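Local coordinates for protein putative glycerophosphodiester phosphodiesterase (Galdieria sulphuraria, PDB 2O55) that belongs to the glycerophosphoryl diester phosphodiesterase family and folds as a TIM barrel, its function being assigned only tentatively, at residues V100-Q105 and Y138-R143; I166-N171 and G188-V193; D180-A185 and V205-E210. All blocks are in the same frame, centred on the assembly; numbering follows the deposited sequence.

Interaction 1 of 3, residues V100-Q105 and Y138-R143; sequences VAIEEQ and YHMQER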
ATOM      1  N   VAL A 100     -11.720  10.920  -6.058  1.00 18.87           N
ATOM      2  CA  VAL A 100     -12.342  11.581  -7.187  1.00 19.00           C
ATOM      3  C   VAL A 100     -12.144  10.800  -8.506  1.00 19.26           C
ATOM      4  O   VAL A 100     -13.113  10.553  -9.231  1.00 19.35           O
ATOM      5  CB  VAL A 100     -11.817  13.046  -7.295  1.00 19.17           C
ATOM      6  CG1 VAL A 100     -11.920  13.585  -8.726  1.00 18.73           C
ATOM      7  CG2 VAL A 100     -12.525  13.969  -6.275  1.00 18.08           C
ATOM      8  N   ALA A 101     -10.902  10.403  -8.800  1.00 19.48           N
ATOM      9  CA  ALA A 101     -10.589   9.565  -9.981  1.00 19.63           C
ATOM     10  C   ALA A 101     -11.453   8.306 -10.010  1.00 19.89           C
ATOM     11  O   ALA A 101     -12.111   7.998 -11.020  1.00 19.58           O
ATOM     12  CB  ALA A 101      -9.082   9.178 -10.013  1.00 19.10           C
ATOM     13  N   ILE A 102     -11.446   7.601  -8.876  1.00 20.07           N
ATOM     14  CA  ILE A 102     -12.111   6.318  -8.735  1.00 20.29           C
ATOM     15  C   ILE A 102     -13.629   6.481  -8.868  1.00 20.31           C
ATOM     16  O   ILE A 102     -14.300   5.646  -9.491  1.00 20.42           O
ATOM     17  CB  ILE A 102     -11.685   5.610  -7.406  1.00 20.16           C
ATOM     18  CG1 ILE A 102     -10.209   5.225  -7.460  1.00 20.37           C
ATOM     19  CG2 ILE A 102     -12.468   4.335  -7.173  1.00 20.78           C
ATOM     20  CD1 ILE A 102      -9.637   4.789  -6.135  1.00 20.24           C
ATOM     21  N   GLU A 103     -14.144   7.582  -8.320  1.00 20.49           N
ATOM     22  CA  GLU A 103     -15.584   7.856  -8.279  1.00 20.73           C
ATOM     23  C   GLU A 103     -16.212   8.116  -9.633  1.00 20.18           C
ATOM     24  O   GLU A 103     -17.365   7.767  -9.839  1.00 19.89           O
ATOM     25  CB  GLU A 103     -15.892   9.036  -7.345  1.00 21.23           C
ATOM     26  CG  GLU A 103     -17.006   8.732  -6.339  1.00 23.66           C
ATOM     27  CD  GLU A 103     -16.660   7.513  -5.451  1.00 26.95           C
ATOM     28  OE1 GLU A 103     -15.606   7.548  -4.767  1.00 27.33           O
ATOM     29  OE2 GLU A 103     -17.431   6.518  -5.449  1.00 28.12           O
ATOM     30  N   GLU A 104     -15.461   8.742 -10.541  1.00 20.00           N
ATOM     31  CA  GLU A 104     -15.936   9.048 -11.897  1.00 19.61           C
ATOM     32  C   GLU A 104     -15.878   7.805 -12.755  1.00 19.33           C
ATOM     33  O   GLU A 104     -16.583   7.703 -13.762  1.00 19.43           O
ATOM     34  CB  GLU A 104     -15.068  10.115 -12.537  1.00 19.66           C
ATOM     35  CG  GLU A 104     -15.118  11.456 -11.838  1.00 19.98           C
ATOM     36  CD  GLU A 104     -14.033  12.398 -12.332  1.00 20.73           C
ATOM     37  OE1 GLU A 104     -12.863  11.968 -12.460  1.00 21.19           O
ATOM     38  OE2 GLU A 104     -14.349  13.575 -12.597  1.00 21.18           O
ATOM     39  N   GLN A 105     -15.007   6.882 -12.342  1.00 18.94           N
ATOM     40  CA  GLN A 105     -14.857   5.537 -12.905  1.00 18.37           C
ATOM     41  C   GLN A 105     -16.012   4.613 -12.428  1.00 17.80           C
ATOM     42  O   GLN A 105     -16.826   5.025 -11.600  1.00 17.83           O
ATOM     43  CB  GLN A 105     -13.474   5.000 -12.497  1.00 18.25           C
ATOM     44  CG  GLN A 105     -13.328   3.496 -12.467  1.00 19.57           C
ATOM     45  CD  GLN A 105     -13.074   2.886 -13.854  1.00 22.45           C
ATOM     46  OE1 GLN A 105     -11.960   2.975 -14.376  1.00 23.98           O
ATOM     47  NE2 GLN A 105     -14.102   2.255 -14.444  1.00 22.42           N
ATOM     48  N   TYR A 138     -16.002   9.962   0.702  1.00 18.80           N
ATOM     49  CA  TYR A 138     -16.019   9.351  -0.625  1.00 18.87           C
ATOM     50  C   TYR A 138     -16.586   7.935  -0.558  1.00 19.05           C
ATOM     51  O   TYR A 138     -16.429   7.131  -1.481  1.00 18.55           O
ATOM     52  CB  TYR A 138     -14.622   9.406  -1.259  1.00 18.69           C
ATOM     53  CG  TYR A 138     -14.305  10.790  -1.741  1.00 18.84           C
ATOM     54  CD1 TYR A 138     -13.808  11.768  -0.871  1.00 19.00           C
ATOM     55  CD2 TYR A 138     -14.557  11.150  -3.065  1.00 19.93           C
ATOM     56  CE1 TYR A 138     -13.561  13.067  -1.323  1.00 18.87           C
ATOM     57  CE2 TYR A 138     -14.309  12.441  -3.524  1.00 18.94           C
ATOM     58  CZ  TYR A 138     -13.811  13.388  -2.653  1.00 18.28           C
ATOM     59  OH  TYR A 138     -13.565  14.641  -3.133  1.00 18.04           O
ATOM     60  N   HIS A 139     -17.271   7.667   0.553  1.00 19.59           N
ATOM     61  CA  HIS A 139     -17.894   6.379   0.828  1.00 19.99           C
ATOM     62  C   HIS A 139     -16.931   5.272   0.453  1.00 20.33           C
ATOM     63  O   HIS A 139     -17.314   4.300  -0.188  1.00 20.73           O
ATOM     64  CB  HIS A 139     -19.229   6.263   0.089  1.00 19.77           C
ATOM     65  CG  HIS A 139     -20.067   7.493   0.207  1.00 20.50           C
ATOM     66  ND1 HIS A 139     -21.055   7.632   1.157  1.00 21.19           N
ATOM     67  CD2 HIS A 139     -20.021   8.669  -0.463  1.00 20.65           C
ATOM     68  CE1 HIS A 139     -21.605   8.826   1.045  1.00 21.36           C
ATOM     69  NE2 HIS A 139     -20.991   9.478   0.074  1.00 21.57           N
HETATM   70  N   MSE A 140     -15.671   5.434   0.862  1.00 20.35           N
HETATM   71  CA  MSE A 140     -14.611   4.503   0.509  1.00 20.07           C
HETATM   72  C   MSE A 140     -14.334   3.513   1.625  1.00 19.94           C
HETATM   73  O   MSE A 140     -13.482   2.645   1.476  1.00 19.89           O
HETATM   74  CB  MSE A 140     -13.342   5.280   0.182  1.00 20.82           C
HETATM   75  CG  MSE A 140     -13.323   5.894  -1.217  1.00 21.14           C
HETATM   76 SE   MSE A 140     -13.290   4.483  -2.577  1.00 23.53          SE
HETATM   77  CE  MSE A 140     -13.217   5.574  -4.077  1.00 24.31           C
ATOM     78  N   GLN A 141     -15.071   3.636   2.734  1.00 19.73           N
ATOM     79  CA  GLN A 141     -14.883   2.801   3.942  1.00 19.39           C
ATOM     80  C   GLN A 141     -14.675   1.297   3.652  1.00 19.42           C
ATOM     81  O   GLN A 141     -13.841   0.638   4.277  1.00 19.28           O
ATOM     82  CB  GLN A 141     -16.060   2.956   4.956  1.00 19.22           C
ATOM     83  CG  GLN A 141     -16.488   4.378   5.394  1.00 18.38           C
ATOM     84  CD  GLN A 141     -17.567   5.001   4.490  1.00 18.70           C
ATOM     85  OE1 GLN A 141     -17.533   4.862   3.263  1.00 18.32           O
ATOM     86  NE2 GLN A 141     -18.519   5.696   5.101  1.00 17.13           N
ATOM     87  N   GLU A 142     -15.454   0.742   2.727  1.00 19.47           N
ATOM     88  CA  GLU A 142     -15.467  -0.711   2.562  1.00 19.30           C
ATOM     89  C   GLU A 142     -14.503  -1.185   1.454  1.00 18.11           C
ATOM     90  O   GLU A 142     -14.401  -2.388   1.193  1.00 17.78           O
ATOM     91  CB  GLU A 142     -16.911  -1.238   2.434  1.00 18.76           C
ATOM     92  CG  GLU A 142     -17.697  -1.120   3.748  1.00 19.45           C
ATOM     93  CD  GLU A 142     -19.216  -1.301   3.575  1.00 21.36           C
ATOM     94  OE1 GLU A 142     -19.709  -1.096   2.441  1.00 25.52           O
ATOM     95  OE2 GLU A 142     -19.930  -1.644   4.559  1.00 22.43           O
ATOM     96  N   ARG A 143     -13.767  -0.225   0.876  1.00 16.91           N
ATOM     97  CA  ARG A 143     -12.792  -0.444  -0.194  1.00 16.33           C
ATOM     98  C   ARG A 143     -11.348  -0.034   0.167  1.00 16.54           C
ATOM     99  O   ARG A 143     -10.496   0.167  -0.721  1.00 16.70           O
ATOM    100  CB  ARG A 143     -13.185   0.397  -1.395  1.00 16.54           C
ATOM    101  CG  ARG A 143     -14.613   0.265  -1.879  1.00 16.26           C
ATOM    102  CD  ARG A 143     -14.584   0.266  -3.377  1.00 15.73           C
ATOM    103  NE  ARG A 143     -15.060   1.488  -4.028  1.00 14.12           N
ATOM    104  CZ  ARG A 143     -14.826   1.768  -5.307  1.00 13.42           C
ATOM    105  NH1 ARG A 143     -14.091   0.949  -6.038  1.00 14.66           N
ATOM    106  NH2 ARG A 143     -15.306   2.860  -5.864  1.00 13.44           N
TER
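Glu103, near the end of helix 95-104, and Tyr138, in the loop between helix 127-136 and strand 144-148, form the nearest pair of CA atoms across this contact, 7.8 Å apart. In the TIM barrel this is where a helix of the outer layer meets an alpha-to-beta loop. A Schellman motif with His139 as its C-prime residue ends helix 127-136 and turns the chain into that loop. The Tyr138 ring lies obliquely against Val100, whose CG2 is 3.6 Å from CE2 of Tyr138. The phenol oxygen is held by a hydrogen bond to Glu96, one turn earlier on the same helix as Val100. Met140, modelled as selenomethionine, bends at chi2 (-66°) and then extends, with CE anti to CB (chi3 -178°). That methyl reaches Ile102 CG2 at 3.4 Å and also touches the Glu103 carboxylate. The Glu103 chain is itself bent at chi2, and its OE1 comes to the edge of the Tyr138 ring, near the ring plane. Arg143 runs past Ile102 in the opposite direction, and NH2 of Arg143 lies 3.5 Å from CG2 of Ile102. Its NH1 makes weak hydrogen bonds to the carbonyls of Phe107 and Leu109, which tie the guanidinium to the chain beyond helix 95-104. Glu103 OE2 sits at the guanidinium edge, 4.3 Å from Arg143 NH2, the opposite charges near each other but not in contact.

Interaction 2 of 3, residues I166-N171 and G188-V193; sequences ITYLFN and GDANGV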
ATOM      1  N   ILE A 166      -7.374  -3.054   8.693  1.00  9.52           N
ATOM      2  CA  ILE A 166      -5.930  -2.854   8.799  1.00  8.62           C
ATOM      3  C   ILE A 166      -5.120  -4.137   8.587  1.00  8.81           C
ATOM      4  O   ILE A 166      -5.511  -5.237   9.013  1.00  8.61           O
ATOM      5  CB  ILE A 166      -5.541  -2.180  10.126  1.00  8.24           C
ATOM      6  CG1 ILE A 166      -5.668  -3.145  11.295  1.00  6.29           C
ATOM      7  CG2 ILE A 166      -6.415  -0.950  10.369  1.00  8.20           C
ATOM      8  CD1 ILE A 166      -4.953  -2.682  12.520  1.00  4.20           C
ATOM      9  N   THR A 167      -3.991  -3.972   7.906  1.00  8.80           N
ATOM     10  CA  THR A 167      -3.063  -5.060   7.669  1.00  8.69           C
ATOM     11  C   THR A 167      -1.763  -4.699   8.355  1.00  9.23           C
ATOM     12  O   THR A 167      -1.220  -3.614   8.140  1.00  9.21           O
ATOM     13  CB  THR A 167      -2.820  -5.246   6.168  1.00  8.35           C
ATOM     14  OG1 THR A 167      -4.066  -5.503   5.525  1.00  8.28           O
ATOM     15  CG2 THR A 167      -1.850  -6.406   5.876  1.00  7.17           C
ATOM     16  N   TYR A 168      -1.267  -5.604   9.191  1.00  9.38           N
ATOM     17  CA  TYR A 168       0.016  -5.401   9.829  1.00  9.68           C
ATOM     18  C   TYR A 168       1.090  -5.794   8.823  1.00 10.09           C
ATOM     19  O   TYR A 168       0.998  -6.874   8.200  1.00 10.28           O
ATOM     20  CB  TYR A 168       0.107  -6.277  11.071  1.00 10.05           C
ATOM     21  CG  TYR A 168      -0.337  -5.640  12.379  1.00 10.31           C
ATOM     22  CD1 TYR A 168      -1.254  -4.587  12.404  1.00  8.91           C
ATOM     23  CD2 TYR A 168       0.139  -6.136  13.604  1.00 11.12           C
ATOM     24  CE1 TYR A 168      -1.666  -4.014  13.618  1.00 10.14           C
ATOM     25  CE2 TYR A 168      -0.276  -5.577  14.829  1.00 12.74           C
ATOM     26  CZ  TYR A 168      -1.176  -4.499  14.826  1.00 11.05           C
ATOM     27  OH  TYR A 168      -1.557  -3.918  16.027  1.00  9.22           O
ATOM     28  N   LEU A 169       2.085  -4.914   8.650  1.00  9.93           N
ATOM     29  CA  LEU A 169       3.225  -5.159   7.767  1.00  9.27           C
ATOM     30  C   LEU A 169       4.440  -5.642   8.556  1.00  9.15           C
ATOM     31  O   LEU A 169       4.854  -4.977   9.503  1.00  9.72           O
ATOM     32  CB  LEU A 169       3.607  -3.874   7.043  1.00  9.05           C
ATOM     33  CG  LEU A 169       3.028  -3.537   5.674  1.00  8.98           C
ATOM     34  CD1 LEU A 169       3.205  -2.062   5.416  1.00  8.87           C
ATOM     35  CD2 LEU A 169       3.721  -4.317   4.591  1.00  8.17           C
ATOM     36  N   PHE A 170       5.039  -6.759   8.150  1.00  8.81           N
ATOM     37  CA  PHE A 170       6.224  -7.258   8.840  1.00  9.13           C
ATOM     38  C   PHE A 170       7.543  -7.083   8.105  1.00 10.09           C
ATOM     39  O   PHE A 170       7.586  -6.556   6.989  1.00 10.46           O
ATOM     40  CB  PHE A 170       6.036  -8.721   9.221  1.00  8.52           C
ATOM     41  CG  PHE A 170       5.007  -8.909  10.258  1.00  8.46           C
ATOM     42  CD1 PHE A 170       3.716  -9.286   9.911  1.00  8.29           C
ATOM     43  CD2 PHE A 170       5.295  -8.619  11.594  1.00  6.05           C
ATOM     44  CE1 PHE A 170       2.730  -9.411  10.903  1.00  8.12           C
ATOM     45  CE2 PHE A 170       4.336  -8.749  12.573  1.00  4.97           C
ATOM     46  CZ  PHE A 170       3.047  -9.140  12.238  1.00  6.24           C
ATOM     47  N   ASN A 171       8.613  -7.564   8.747  1.00 10.94           N
ATOM     48  CA  ASN A 171       9.966  -7.566   8.204  1.00 11.21           C
ATOM     49  C   ASN A 171      10.458  -6.147   7.920  1.00 12.19           C
ATOM     50  O   ASN A 171      11.061  -5.876   6.863  1.00 12.11           O
ATOM     51  CB  ASN A 171      10.052  -8.424   6.946  1.00 10.81           C
ATOM     52  CG  ASN A 171       9.311  -9.735   7.073  1.00 11.02           C
ATOM     53  OD1 ASN A 171       8.403 -10.002   6.286  1.00 12.58           O
ATOM     54  ND2 ASN A 171       9.703 -10.577   8.047  1.00  9.55           N
ATOM     55  N   GLY A 188      -4.245  -6.610  17.838  1.00 11.02           N
ATOM     56  CA  GLY A 188      -4.333  -5.285  17.251  1.00 10.90           C
ATOM     57  C   GLY A 188      -5.507  -5.183  16.311  1.00 11.45           C
ATOM     58  O   GLY A 188      -5.699  -4.147  15.671  1.00 11.30           O
ATOM     59  N   ASP A 189      -6.283  -6.263  16.219  1.00 11.90           N
ATOM     60  CA  ASP A 189      -7.514  -6.281  15.443  1.00 12.71           C
ATOM     61  C   ASP A 189      -7.262  -6.050  13.960  1.00 13.56           C
ATOM     62  O   ASP A 189      -8.119  -5.508  13.246  1.00 13.44           O
ATOM     63  CB  ASP A 189      -8.492  -5.243  15.977  1.00 12.66           C
ATOM     64  CG  ASP A 189      -9.910  -5.490  15.528  1.00 13.07           C
ATOM     65  OD1 ASP A 189     -10.279  -6.667  15.294  1.00 13.97           O
ATOM     66  OD2 ASP A 189     -10.674  -4.504  15.430  1.00 14.08           O
ATOM     67  N   ALA A 190      -6.080  -6.461  13.502  1.00 14.47           N
ATOM     68  CA  ALA A 190      -5.779  -6.507  12.079  1.00 15.33           C
ATOM     69  C   ALA A 190      -6.519  -7.665  11.444  1.00 15.80           C
ATOM     70  O   ALA A 190      -6.697  -8.710  12.082  1.00 16.20           O
ATOM     71  CB  ALA A 190      -4.294  -6.670  11.866  1.00 15.56           C
ATOM     72  N   ASN A 191      -6.943  -7.501  10.196  1.00 16.16           N
ATOM     73  CA  ASN A 191      -7.560  -8.618   9.495  1.00 16.84           C
ATOM     74  C   ASN A 191      -6.568  -9.339   8.582  1.00 16.62           C
ATOM     75  O   ASN A 191      -6.821 -10.450   8.109  1.00 17.48           O
ATOM     76  CB  ASN A 191      -8.816  -8.173   8.743  1.00 17.63           C
ATOM     77  CG  ASN A 191      -8.498  -7.500   7.420  1.00 20.84           C
ATOM     78  OD1 ASN A 191      -7.766  -6.499   7.364  1.00 24.12           O
ATOM     79  ND2 ASN A 191      -9.044  -8.053   6.336  1.00 23.69           N
ATOM     80  N   GLY A 192      -5.422  -8.721   8.343  1.00 16.20           N
ATOM     81  CA  GLY A 192      -4.417  -9.348   7.496  1.00 14.96           C
ATOM     82  C   GLY A 192      -3.001  -9.085   7.958  1.00 14.03           C
ATOM     83  O   GLY A 192      -2.761  -8.192   8.766  1.00 13.92           O
ATOM     84  N   VAL A 193      -2.077  -9.881   7.428  1.00 13.85           N
ATOM     85  CA  VAL A 193      -0.626  -9.685   7.571  1.00 13.94           C
ATOM     86  C   VAL A 193       0.016  -9.585   6.195  1.00 14.11           C
ATOM     87  O   VAL A 193      -0.510 -10.123   5.197  1.00 13.58           O
ATOM     88  CB  VAL A 193       0.103 -10.841   8.336  1.00 13.76           C
ATOM     89  CG1 VAL A 193      -0.301 -10.892   9.789  1.00 13.48           C
ATOM     90  CG2 VAL A 193      -0.139 -12.184   7.665  1.00 13.31           C
TER
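Ile166 and Asn191 are joined through their backbones: Asn191 N donates to Ile166 O at 2.9 Å, nearly along the C=O axis (168° at the oxygen). Two residues on, Tyr168 N donates to Gly192 O at 3.0 Å, here tilted 31° from the carbonyl plane. The same Gly192 O also receives a CA-H...O contact from Thr167. Ala190 CB lies obliquely against the Tyr168 ring, 3.7 Å from CD1 of Tyr168, while the phenol oxygen at the far end of that ring rests against Gly188 CA. Ile166 CG1, set between its backbone N and carbonyl carbon (chi1 73°), packs 3.8 Å from Ala190 CB. Further along, Val193 CG1 meets the edge of the Phe170 ring, 3.6 Å from CE1 of Phe170. Thr167 with Gly192 and Tyr168 with Val193 are parallel bridges, which close the beta-alpha-beta unit of strand 165-169, helix 181-187 and strand 192-196 in the wall of the TIM barrel. Ala185 of that helix covers the face that carries Tyr168 and Val193. Thr167 points to the other face, where its hydroxyl is hydrogen-bonded to Asp145. In the next shell His151 stacks on the Tyr168 ring and meets the Phe170 ring edge-to-face, and its NE2 is hydrogen-bonded to Leu169 O.

Interaction 3 of 3, residues D180-A185 and V205-E210; sequences DFVEQA and VCTAHE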
ATOM      1  N   ASP A 180       5.479 -14.184  17.608  1.00 11.92           N
ATOM      2  CA  ASP A 180       4.104 -13.756  17.910  1.00 12.06           C
ATOM      3  C   ASP A 180       3.387 -12.985  16.792  1.00 12.32           C
ATOM      4  O   ASP A 180       2.409 -12.288  17.057  1.00 12.21           O
ATOM      5  CB  ASP A 180       4.103 -12.885  19.165  1.00 11.93           C
ATOM      6  CG  ASP A 180       4.836 -11.541  18.957  1.00 13.38           C
ATOM      7  OD1 ASP A 180       4.885 -10.731  19.908  1.00 13.77           O
ATOM      8  OD2 ASP A 180       5.375 -11.283  17.853  1.00 14.91           O
ATOM      9  N   PHE A 181       3.850 -13.071  15.554  1.00 12.68           N
ATOM     10  CA  PHE A 181       3.311 -12.163  14.545  1.00 13.26           C
ATOM     11  C   PHE A 181       1.815 -12.285  14.381  1.00 13.90           C
ATOM     12  O   PHE A 181       1.125 -11.302  14.084  1.00 14.39           O
ATOM     13  CB  PHE A 181       3.998 -12.337  13.196  1.00 13.32           C
ATOM     14  CG  PHE A 181       3.583 -13.570  12.425  1.00 13.76           C
ATOM     15  CD1 PHE A 181       2.824 -13.446  11.252  1.00 13.25           C
ATOM     16  CD2 PHE A 181       4.006 -14.843  12.821  1.00 13.71           C
ATOM     17  CE1 PHE A 181       2.461 -14.560  10.495  1.00 12.08           C
ATOM     18  CE2 PHE A 181       3.652 -15.972  12.073  1.00 14.13           C
ATOM     19  CZ  PHE A 181       2.869 -15.826  10.907  1.00 13.92           C
ATOM     20  N   VAL A 182       1.314 -13.495  14.581  1.00 14.45           N
ATOM     21  CA  VAL A 182      -0.093 -13.769  14.368  1.00 14.73           C
ATOM     22  C   VAL A 182      -0.888 -13.300  15.588  1.00 15.15           C
ATOM     23  O   VAL A 182      -1.972 -12.751  15.459  1.00 15.38           O
ATOM     24  CB  VAL A 182      -0.321 -15.255  13.956  1.00 14.78           C
ATOM     25  CG1 VAL A 182      -1.744 -15.676  14.129  1.00 14.30           C
ATOM     26  CG2 VAL A 182       0.040 -15.435  12.507  1.00 15.30           C
ATOM     27  N   GLU A 183      -0.323 -13.464  16.771  1.00 15.67           N
ATOM     28  CA  GLU A 183      -0.938 -12.941  17.974  1.00 16.33           C
ATOM     29  C   GLU A 183      -0.996 -11.424  17.964  1.00 15.47           C
ATOM     30  O   GLU A 183      -1.959 -10.844  18.432  1.00 15.80           O
ATOM     31  CB  GLU A 183      -0.132 -13.359  19.185  1.00 16.95           C
ATOM     32  CG  GLU A 183      -0.380 -14.758  19.634  1.00 21.84           C
ATOM     33  CD  GLU A 183       0.096 -14.960  21.075  1.00 29.28           C
ATOM     34  OE1 GLU A 183       1.347 -14.889  21.323  1.00 30.61           O
ATOM     35  OE2 GLU A 183      -0.796 -15.174  21.955  1.00 31.43           O
ATOM     36  N   GLN A 184       0.062 -10.791  17.474  1.00 14.73           N
ATOM     37  CA  GLN A 184       0.135  -9.344  17.375  1.00 13.95           C
ATOM     38  C   GLN A 184      -1.048  -8.792  16.587  1.00 13.51           C
ATOM     39  O   GLN A 184      -1.725  -7.851  17.022  1.00 13.22           O
ATOM     40  CB  GLN A 184       1.387  -8.963  16.607  1.00 13.76           C
ATOM     41  CG  GLN A 184       2.594  -8.683  17.407  1.00 14.14           C
ATOM     42  CD  GLN A 184       3.714  -8.241  16.489  1.00 16.04           C
ATOM     43  OE1 GLN A 184       3.521  -7.359  15.658  1.00 17.28           O
ATOM     44  NE2 GLN A 184       4.885  -8.862  16.616  1.00 16.34           N
ATOM     45  N   ALA A 185      -1.269  -9.387  15.414  1.00 12.64           N
ATOM     46  CA  ALA A 185      -2.193  -8.849  14.446  1.00 11.78           C
ATOM     47  C   ALA A 185      -3.619  -8.976  14.941  1.00 11.39           C
ATOM     48  O   ALA A 185      -4.432  -8.090  14.701  1.00 11.26           O
ATOM     49  CB  ALA A 185      -2.012  -9.541  13.122  1.00 11.60           C
ATOM     50  N   VAL A 205       2.273 -18.750   6.446  1.00 14.19           N
ATOM     51  CA  VAL A 205       0.996 -18.700   5.736  1.00 13.00           C
ATOM     52  C   VAL A 205      -0.093 -19.525   6.464  1.00 12.58           C
ATOM     53  O   VAL A 205      -1.224 -19.074   6.607  1.00 12.30           O
ATOM     54  CB  VAL A 205       1.153 -19.113   4.236  1.00 12.93           C
ATOM     55  CG1 VAL A 205      -0.124 -18.883   3.485  1.00 12.09           C
ATOM     56  CG2 VAL A 205       2.264 -18.312   3.575  1.00 12.09           C
ATOM     57  N   CYS A 206       0.263 -20.712   6.951  1.00 12.36           N
ATOM     58  CA  CYS A 206      -0.664 -21.580   7.714  1.00 12.34           C
ATOM     59  C   CYS A 206      -1.088 -21.070   9.057  1.00 11.33           C
ATOM     60  O   CYS A 206      -2.270 -21.097   9.380  1.00 11.14           O
ATOM     61  CB  CYS A 206      -0.038 -22.934   7.964  1.00 12.54           C
ATOM     62  SG  CYS A 206       0.147 -23.811   6.457  1.00 16.51           S
ATOM     63  N   THR A 207      -0.101 -20.689   9.860  1.00 10.66           N
ATOM     64  CA  THR A 207      -0.340 -20.047  11.130  1.00 10.67           C
ATOM     65  C   THR A 207      -1.365 -18.970  10.898  1.00 10.27           C
ATOM     66  O   THR A 207      -2.403 -18.949  11.561  1.00 10.72           O
ATOM     67  CB  THR A 207       0.947 -19.398  11.677  1.00 11.06           C
ATOM     68  OG1 THR A 207       1.981 -20.379  11.707  1.00 11.47           O
ATOM     69  CG2 THR A 207       0.734 -18.830  13.088  1.00 10.80           C
ATOM     70  N   ALA A 208      -1.081 -18.099   9.930  1.00  9.28           N
ATOM     71  CA  ALA A 208      -1.957 -16.984   9.631  1.00  8.42           C
ATOM     72  C   ALA A 208      -3.352 -17.443   9.177  1.00  7.78           C
ATOM     73  O   ALA A 208      -4.360 -16.852   9.558  1.00  7.32           O
ATOM     74  CB  ALA A 208      -1.302 -16.064   8.612  1.00  7.79           C
ATOM     75  N   HIS A 209      -3.405 -18.506   8.379  1.00  7.57           N
ATOM     76  CA  HIS A 209      -4.679 -18.958   7.824  1.00  7.63           C
ATOM     77  C   HIS A 209      -5.532 -19.677   8.834  1.00  7.79           C
ATOM     78  O   HIS A 209      -6.763 -19.604   8.757  1.00  7.68           O
ATOM     79  CB  HIS A 209      -4.496 -19.825   6.583  1.00  7.27           C
ATOM     80  CG  HIS A 209      -4.268 -19.033   5.345  1.00  7.40           C
ATOM     81  ND1 HIS A 209      -3.551 -19.512   4.271  1.00  8.47           N
ATOM     82  CD2 HIS A 209      -4.641 -17.773   5.017  1.00  8.41           C
ATOM     83  CE1 HIS A 209      -3.513 -18.591   3.325  1.00  9.15           C
ATOM     84  NE2 HIS A 209      -4.157 -17.520   3.758  1.00  9.01           N
ATOM     85  N   GLU A 210      -4.873 -20.358   9.775  1.00  8.08           N
ATOM     86  CA  GLU A 210      -5.552 -21.053  10.861  1.00  8.83           C
ATOM     87  C   GLU A 210      -6.300 -20.108  11.806  1.00  9.12           C
ATOM     88  O   GLU A 210      -7.315 -20.501  12.407  1.00  9.24           O
ATOM     89  CB  GLU A 210      -4.586 -21.945  11.609  1.00  8.61           C
ATOM     90  CG  GLU A 210      -4.401 -23.241  10.881  1.00 11.01           C
ATOM     91  CD  GLU A 210      -3.105 -23.962  11.235  1.00 15.30           C
ATOM     92  OE1 GLU A 210      -3.196 -25.044  11.857  1.00 17.50           O
ATOM     93  OE2 GLU A 210      -1.995 -23.482  10.883  1.00 17.15           O
TER
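Val182 and Ala208 mark the closest pass of the two helix segments, with their CA atoms 6.0 Å apart. The short axes of 181-185 and 205-210 approach to 10.0 Å and run in roughly the same direction, crossing at -33°. Everything that bridges them is apolar. The CG2 branch of Val182, anti to its own carbonyl carbon, does most of the touching: it lies 3.5 Å from Thr207 CG2 and 3.8 Å from Ala208 CA. Thr207 answers with its methyl, CG2, anti to the backbone N, while OG1 lies beside that N (chi1 -54°); the valine and threonine side chains meet at a slant. Phe181 comes in beside them with the far end of its ring, CZ being 4.1 Å from Thr207 CB. Val182 CG2 also sits over one face of the Phe181 ring, toward the rim, and this brings the two neighbours together against the second helix.

The polar bonds near the contact stay within each helix. Thr207 OG1 is hydrogen-bonded to Glu203 O, one turn back, which leaves the methyl to face Val182. Asp180 occupies the N-cap position but makes no capping bond with its side chain; instead OD2 of Asp180 accepts from NE2 of Gln184 at 2.8 Å, met from above the carboxylate plane. With helix 181-187 following strand 165-169 and helix 202-210 following strand 192-196, the arrangement is that of adjacent helices in the outer layer of a TIM barrel.

Interactions 2 and 3 form one continuous patch, their centres 9 Å apart and their segments alternating along the chain. Helix 181-187 is the connection between the two strands of interaction 2 and also one partner of interaction 3. Ala190 N lies 2.6 Å from Ala185 O, a probable hydrogen bond, and Phe170 packs with its CZ 3.4 Å from Phe181 O. Interaction 1 stands apart, its centre 23 Å from that of interaction 2 and 31 Å from that of interaction 3. It is linked to interaction 2 through the barrel wall, since strand 144-148, which follows 138-143, pairs with strand 165-169. Its alpha-to-beta loop lies at the barrel end away from the usual TIM-barrel active site.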